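Long-range contacts in putative mannose-6-phosphate isomerase YvyI (Bacillus subtilis, PDB 1QWR), which catalyses, as a zinc-dependent enzyme, the interconversion of D-mannose 6-phosphate and D-fructose 6-phosphate: residues Trp121-Lys127 and Lys180-Glu186; Trp20-Leu25 and Leu90-Thr96. One frame throughout, in Å; residues are numbered along the deposited sequence.

Overall arrangement
The two contacts lie side by side in the cupin-type core of the chain, their centres about 10 Å apart and on the same side of the chain's centre. Strand 182-189 lies between its sheet neighbours 119-126, with which it forms interaction 1, and 85-92, whose end and following loop meet residues 20-25 in interaction 2. A probable hydrogen bond from L90 N to V184 O joins them directly. Both segments of interaction 2 precede those of interaction 1 in the sequence. Interaction 1 reaches the surroundings of the zinc ion, whereas interaction 2 reaches a sulfate that also meets R196, the probable active-site arginine.

Interaction 1: residues Trp121-Lys127 and Lys180-Glu186; sequences WYIIDCK and KGALVLE
W121 and E186 lie side by side at one end of an antiparallel strand pair, 119-126 with 182-189, whose ladder is broken by a classic beta bulge in the cupin-type sheet. At the bulge I124 and D125 both face L183, and L183 O accepts from I124 N at 2.9 Å and from D125 N at 3.3 Å. The extra residue turns the I124 side chain toward the opposite strand, where it forms a bump. Its CG2 rests on L183 CD2 at 4.0 Å, and its CD1 reaches past to the backbone between V184 and L185, filling the hollow between the side chains of L183 and L185; L89 of the next strand and I276 also touch it.

The other face carries W121, I123, V184 and E186. Here the two branches of V184 divide the work: CG1, anti to the backbone N (chi1 -176°), projects to W121 CB at 3.7 Å, while CG2 meets I123 CD1 at 3.8 Å. V184 thus forms a knob between the tryptophan and the isoleucine, with L178 also against it. Toward the loop ends, C126 and A182 pair closely, and the extended chain of K127 runs past residues 180-181, its CE 3.2 Å from K180 O. G181 has a positive phi, and a CB on it would run into K127 CG.

Near the zinc ion, bound by H101, E119 and H176, the W121 ring meets that of H176, and the E186 and E119 carboxylates lie close together. The W121 indole and E186 carboxylate are nearly coplanar, and W121 NE1 donates to the anti lone pair of E186 OE2 at 2.9 Å, the oxygen lying 9° out of the indole plane.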
# COMPACT_ATOMS: atom_id res chain seq x y z
N TRP A 121 3.85 -4.85 -2.25
CA TRP A 121 4.18 -4.92 -0.84
C TRP A 121 5.66 -4.75 -0.56
O TRP A 121 6.50 -5.38 -1.22
CB TRP A 121 3.80 -6.28 -0.25
CG TRP A 121 2.39 -6.65 -0.37
CD1 TRP A 121 1.31 -5.84 -0.20
CD2 TRP A 121 1.88 -7.97 -0.64
NE1 TRP A 121 0.15 -6.57 -0.35
CE2 TRP A 121 0.47 -7.87 -0.62
CE3 TRP A 121 2.48 -9.21 -0.90
CZ2 TRP A 121 -0.35 -8.98 -0.85
CZ3 TRP A 121 1.66 -10.31 -1.13
CH2 TRP A 121 0.26 -10.19 -1.11
N TYR A 122 5.97 -3.88 0.39
CA TYR A 122 7.34 -3.74 0.83
C TYR A 122 7.27 -4.30 2.24
O TYR A 122 6.50 -3.81 3.07
CB TYR A 122 7.81 -2.28 0.91
CG TYR A 122 9.14 -2.19 1.61
CD1 TYR A 122 10.31 -2.62 0.96
CD2 TYR A 122 9.25 -1.74 2.94
CE1 TYR A 122 11.54 -2.63 1.63
CE2 TYR A 122 10.48 -1.74 3.61
CZ TYR A 122 11.62 -2.19 2.95
OH TYR A 122 12.84 -2.27 3.61
N ILE A 123 8.07 -5.33 2.51
CA ILE A 123 8.05 -5.93 3.83
C ILE A 123 8.97 -5.15 4.78
O ILE A 123 10.20 -5.23 4.70
CB ILE A 123 8.53 -7.39 3.77
CG1 ILE A 123 7.72 -8.17 2.71
CG2 ILE A 123 8.43 -8.03 5.17
CD1 ILE A 123 6.18 -8.21 2.97
N ILE A 124 8.36 -4.38 5.68
CA ILE A 124 9.15 -3.59 6.61
C ILE A 124 9.81 -4.54 7.61
O ILE A 124 11.01 -4.45 7.87
CB ILE A 124 8.28 -2.57 7.38
CG1 ILE A 124 7.63 -1.57 6.41
CG2 ILE A 124 9.16 -1.79 8.36
CD1 ILE A 124 6.43 -0.81 7.00
N ASP A 125 9.02 -5.45 8.17
CA ASP A 125 9.54 -6.40 9.15
C ASP A 125 8.63 -7.63 9.13
O ASP A 125 7.49 -7.58 8.65
CB ASP A 125 9.53 -5.77 10.55
CG ASP A 125 10.44 -6.49 11.55
OD1 ASP A 125 11.09 -7.48 11.17
OD2 ASP A 125 10.49 -6.06 12.71
N CYS A 126 9.13 -8.73 9.66
CA CYS A 126 8.34 -9.95 9.69
C CYS A 126 9.07 -10.96 10.54
O CYS A 126 10.27 -10.83 10.79
CB CYS A 126 8.13 -10.51 8.26
SG CYS A 126 9.60 -11.14 7.38
N LYS A 127 8.34 -11.97 10.99
CA LYS A 127 8.94 -13.01 11.81
C LYS A 127 9.80 -13.91 10.95
O LYS A 127 9.63 -13.98 9.72
CB LYS A 127 7.86 -13.85 12.51
CG LYS A 127 6.94 -14.61 11.57
CD LYS A 127 6.00 -15.52 12.35
CE LYS A 127 4.97 -16.17 11.45
NZ LYS A 127 4.11 -17.13 12.23
N LYS A 180 0.34 -14.35 8.65
CA LYS A 180 0.71 -13.90 9.99
C LYS A 180 2.17 -13.56 10.23
O LYS A 180 3.07 -14.21 9.70
CB LYS A 180 0.27 -14.94 11.03
CG LYS A 180 1.09 -16.22 11.01
CD LYS A 180 0.60 -17.19 12.08
CE LYS A 180 0.63 -16.56 13.46
NZ LYS A 180 0.07 -17.47 14.51
N GLY A 181 2.38 -12.52 11.03
CA GLY A 181 3.71 -12.05 11.38
C GLY A 181 4.45 -11.15 10.41
O GLY A 181 5.63 -11.35 10.17
N ALA A 182 3.76 -10.16 9.87
CA ALA A 182 4.37 -9.27 8.89
C ALA A 182 3.89 -7.85 9.10
O ALA A 182 2.74 -7.64 9.48
CB ALA A 182 4.01 -9.72 7.46
N LEU A 183 4.77 -6.89 8.85
CA LEU A 183 4.47 -5.46 8.96
C LEU A 183 4.77 -4.95 7.56
O LEU A 183 5.92 -4.95 7.13
CB LEU A 183 5.40 -4.80 9.97
CG LEU A 183 5.23 -3.29 10.08
CD1 LEU A 183 3.84 -2.97 10.61
CD2 LEU A 183 6.30 -2.77 11.03
N VAL A 184 3.73 -4.49 6.86
CA VAL A 184 3.88 -4.11 5.45
C VAL A 184 3.47 -2.69 5.04
O VAL A 184 2.50 -2.15 5.57
CB VAL A 184 3.03 -5.09 4.59
CG1 VAL A 184 3.20 -4.82 3.08
CG2 VAL A 184 3.40 -6.51 4.92
N LEU A 185 4.21 -2.12 4.09
CA LEU A 185 3.84 -0.83 3.50
C LEU A 185 3.29 -1.27 2.12
O LEU A 185 4.05 -1.73 1.24
CB LEU A 185 5.05 0.11 3.34
CG LEU A 185 4.81 1.57 2.89
CD1 LEU A 185 4.22 1.60 1.49
CD2 LEU A 185 3.88 2.27 3.85
N GLU A 186 1.97 -1.14 1.95
CA GLU A 186 1.27 -1.55 0.75
C GLU A 186 0.88 -0.35 -0.11
O GLU A 186 0.17 0.54 0.34
CB GLU A 186 0.02 -2.32 1.16
CG GLU A 186 -0.75 -3.00 0.02
CD GLU A 186 -1.98 -3.69 0.56
OE1 GLU A 186 -2.85 -2.99 1.11
OE2 GLU A 186 -2.07 -4.94 0.45

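Interaction 2: residues Trp20-Leu25 and Leu90-Thr96; sequences WGGTAL and LDVKEDT. With SO4 (sulfate ion), chain C.
W20 lies along the turn that follows strand 85-92, its CB 3.4 Å from D95 O. With CG between the backbone N and the carbonyl carbon (chi1 48°), the indole folds back against residues 90-96. T96 CG2 sits over one face in a CH-pi contact, 3.7 Å from the centroid of the five-membered ring. On the six-membered ring, CE3 and CZ3 turn their edge to D91 O, CZ3 at 3.3 Å, and CH2 reaches L90 CD2. On the other edge NE1 donates to sulfate O2 at 2.9 Å and 165°, joining K18, S97, K99, R196 and R210 around an anion that may mark the place of a substrate phosphate. With an alanine here, T96 CG2 would probably lose the ring face it rests on and the sulfate one of its N-H donors.

The backbone of W20 holds the turn too, its O accepting from E94 N at 3.1 Å. Farther along, D91 OD2 accepts from A24 N at 2.8 Å, and a water links it to L25 N. Residues 20-25 run from the sulfate site into helix 24-29, beside strands 38-44 and 85-92.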
# COMPACT_ATOMS: atom_id res chain seq x y z
N TRP A 20 -7.71 -9.94 11.75
CA TRP A 20 -6.32 -10.35 11.73
C TRP A 20 -5.36 -9.25 12.20
O TRP A 20 -4.14 -9.40 12.16
CB TRP A 20 -5.92 -10.81 10.32
CG TRP A 20 -6.32 -9.87 9.20
CD1 TRP A 20 -7.42 -9.98 8.39
CD2 TRP A 20 -5.62 -8.68 8.78
NE1 TRP A 20 -7.44 -8.93 7.48
CE2 TRP A 20 -6.35 -8.13 7.70
CE3 TRP A 20 -4.45 -8.04 9.20
CZ2 TRP A 20 -5.94 -6.96 7.03
CZ3 TRP A 20 -4.04 -6.88 8.55
CH2 TRP A 20 -4.79 -6.35 7.47
N GLY A 21 -5.94 -8.14 12.65
CA GLY A 21 -5.13 -7.02 13.11
C GLY A 21 -4.62 -7.15 14.54
O GLY A 21 -5.00 -8.07 15.27
N GLY A 22 -3.75 -6.22 14.92
CA GLY A 22 -3.18 -6.23 16.26
C GLY A 22 -2.98 -4.82 16.79
O GLY A 22 -3.80 -3.95 16.56
N THR A 23 -1.87 -4.61 17.50
CA THR A 23 -1.55 -3.30 18.08
C THR A 23 -0.19 -2.79 17.60
O THR A 23 0.29 -1.78 18.09
CB THR A 23 -1.51 -3.35 19.66
OG1 THR A 23 -0.49 -4.26 20.09
CG2 THR A 23 -2.84 -3.80 20.25
N ALA A 24 0.43 -3.48 16.64
CA ALA A 24 1.74 -3.05 16.16
C ALA A 24 1.78 -1.60 15.66
O ALA A 24 2.82 -0.94 15.73
CB ALA A 24 2.26 -4.00 15.07
N LEU A 25 0.65 -1.11 15.15
CA LEU A 25 0.63 0.27 14.64
C LEU A 25 0.82 1.25 15.80
O LEU A 25 1.38 2.33 15.64
CB LEU A 25 -0.69 0.55 13.91
CG LEU A 25 -0.75 -0.18 12.56
CD1 LEU A 25 -2.17 -0.20 11.99
CD2 LEU A 25 0.19 0.56 11.58
N LEU A 90 0.21 -2.10 7.09
CA LEU A 90 -0.58 -3.26 7.50
C LEU A 90 0.07 -4.04 8.64
O LEU A 90 1.24 -4.40 8.56
CB LEU A 90 -0.75 -4.23 6.32
CG LEU A 90 -1.26 -3.65 5.00
CD1 LEU A 90 -1.21 -4.73 3.92
CD2 LEU A 90 -2.67 -3.14 5.19
N ASP A 91 -0.71 -4.27 9.69
CA ASP A 91 -0.25 -5.02 10.86
C ASP A 91 -0.89 -6.40 10.71
O ASP A 91 -2.04 -6.62 11.15
CB ASP A 91 -0.75 -4.35 12.14
CG ASP A 91 -0.40 -5.15 13.39
OD1 ASP A 91 0.35 -6.16 13.29
OD2 ASP A 91 -0.89 -4.76 14.48
N VAL A 92 -0.16 -7.29 10.05
CA VAL A 92 -0.67 -8.64 9.80
C VAL A 92 -0.25 -9.55 10.95
O VAL A 92 0.76 -10.25 10.88
CB VAL A 92 -0.14 -9.18 8.46
CG1 VAL A 92 -0.91 -10.47 8.06
CG2 VAL A 92 -0.34 -8.13 7.34
N LYS A 93 -1.04 -9.50 12.02
CA LYS A 93 -0.81 -10.29 13.22
C LYS A 93 -1.19 -11.74 12.91
O LYS A 93 -0.42 -12.66 13.19
CB LYS A 93 -1.67 -9.76 14.37
CG LYS A 93 -1.42 -10.48 15.69
CD LYS A 93 -2.20 -9.86 16.81
CE LYS A 93 -1.96 -10.63 18.12
NZ LYS A 93 -2.76 -10.07 19.24
N GLU A 94 -2.38 -11.92 12.33
CA GLU A 94 -2.84 -13.25 11.94
C GLU A 94 -2.97 -13.28 10.41
O GLU A 94 -2.79 -12.26 9.74
CB GLU A 94 -4.20 -13.57 12.58
CG GLU A 94 -4.21 -13.62 14.12
CD GLU A 94 -3.25 -14.65 14.71
OE1 GLU A 94 -3.02 -15.69 14.06
OE2 GLU A 94 -2.72 -14.41 15.82
N ASP A 95 -3.29 -14.45 9.84
CA ASP A 95 -3.41 -14.58 8.38
C ASP A 95 -4.54 -13.74 7.79
O ASP A 95 -5.61 -13.61 8.39
CB ASP A 95 -3.70 -16.04 7.99
CG ASP A 95 -2.54 -16.98 8.29
OD1 ASP A 95 -1.37 -16.61 8.12
OD2 ASP A 95 -2.83 -18.14 8.67
N THR A 96 -4.32 -13.17 6.60
CA THR A 96 -5.43 -12.42 6.00
C THR A 96 -6.14 -13.42 5.10
O THR A 96 -5.65 -14.52 4.86
CB THR A 96 -4.99 -11.21 5.13
OG1 THR A 96 -4.31 -11.68 3.97
CG2 THR A 96 -4.07 -10.29 5.92
S SO4 C . -8.70 -8.98 4.06
O1 SO4 C . -8.44 -10.40 4.42
O2 SO4 C . -9.11 -8.23 5.25
O3 SO4 C . -9.73 -8.89 3.02
O4 SO4 C . -7.44 -8.39 3.54
O HOH W 1 -1.97 -2.35 14.81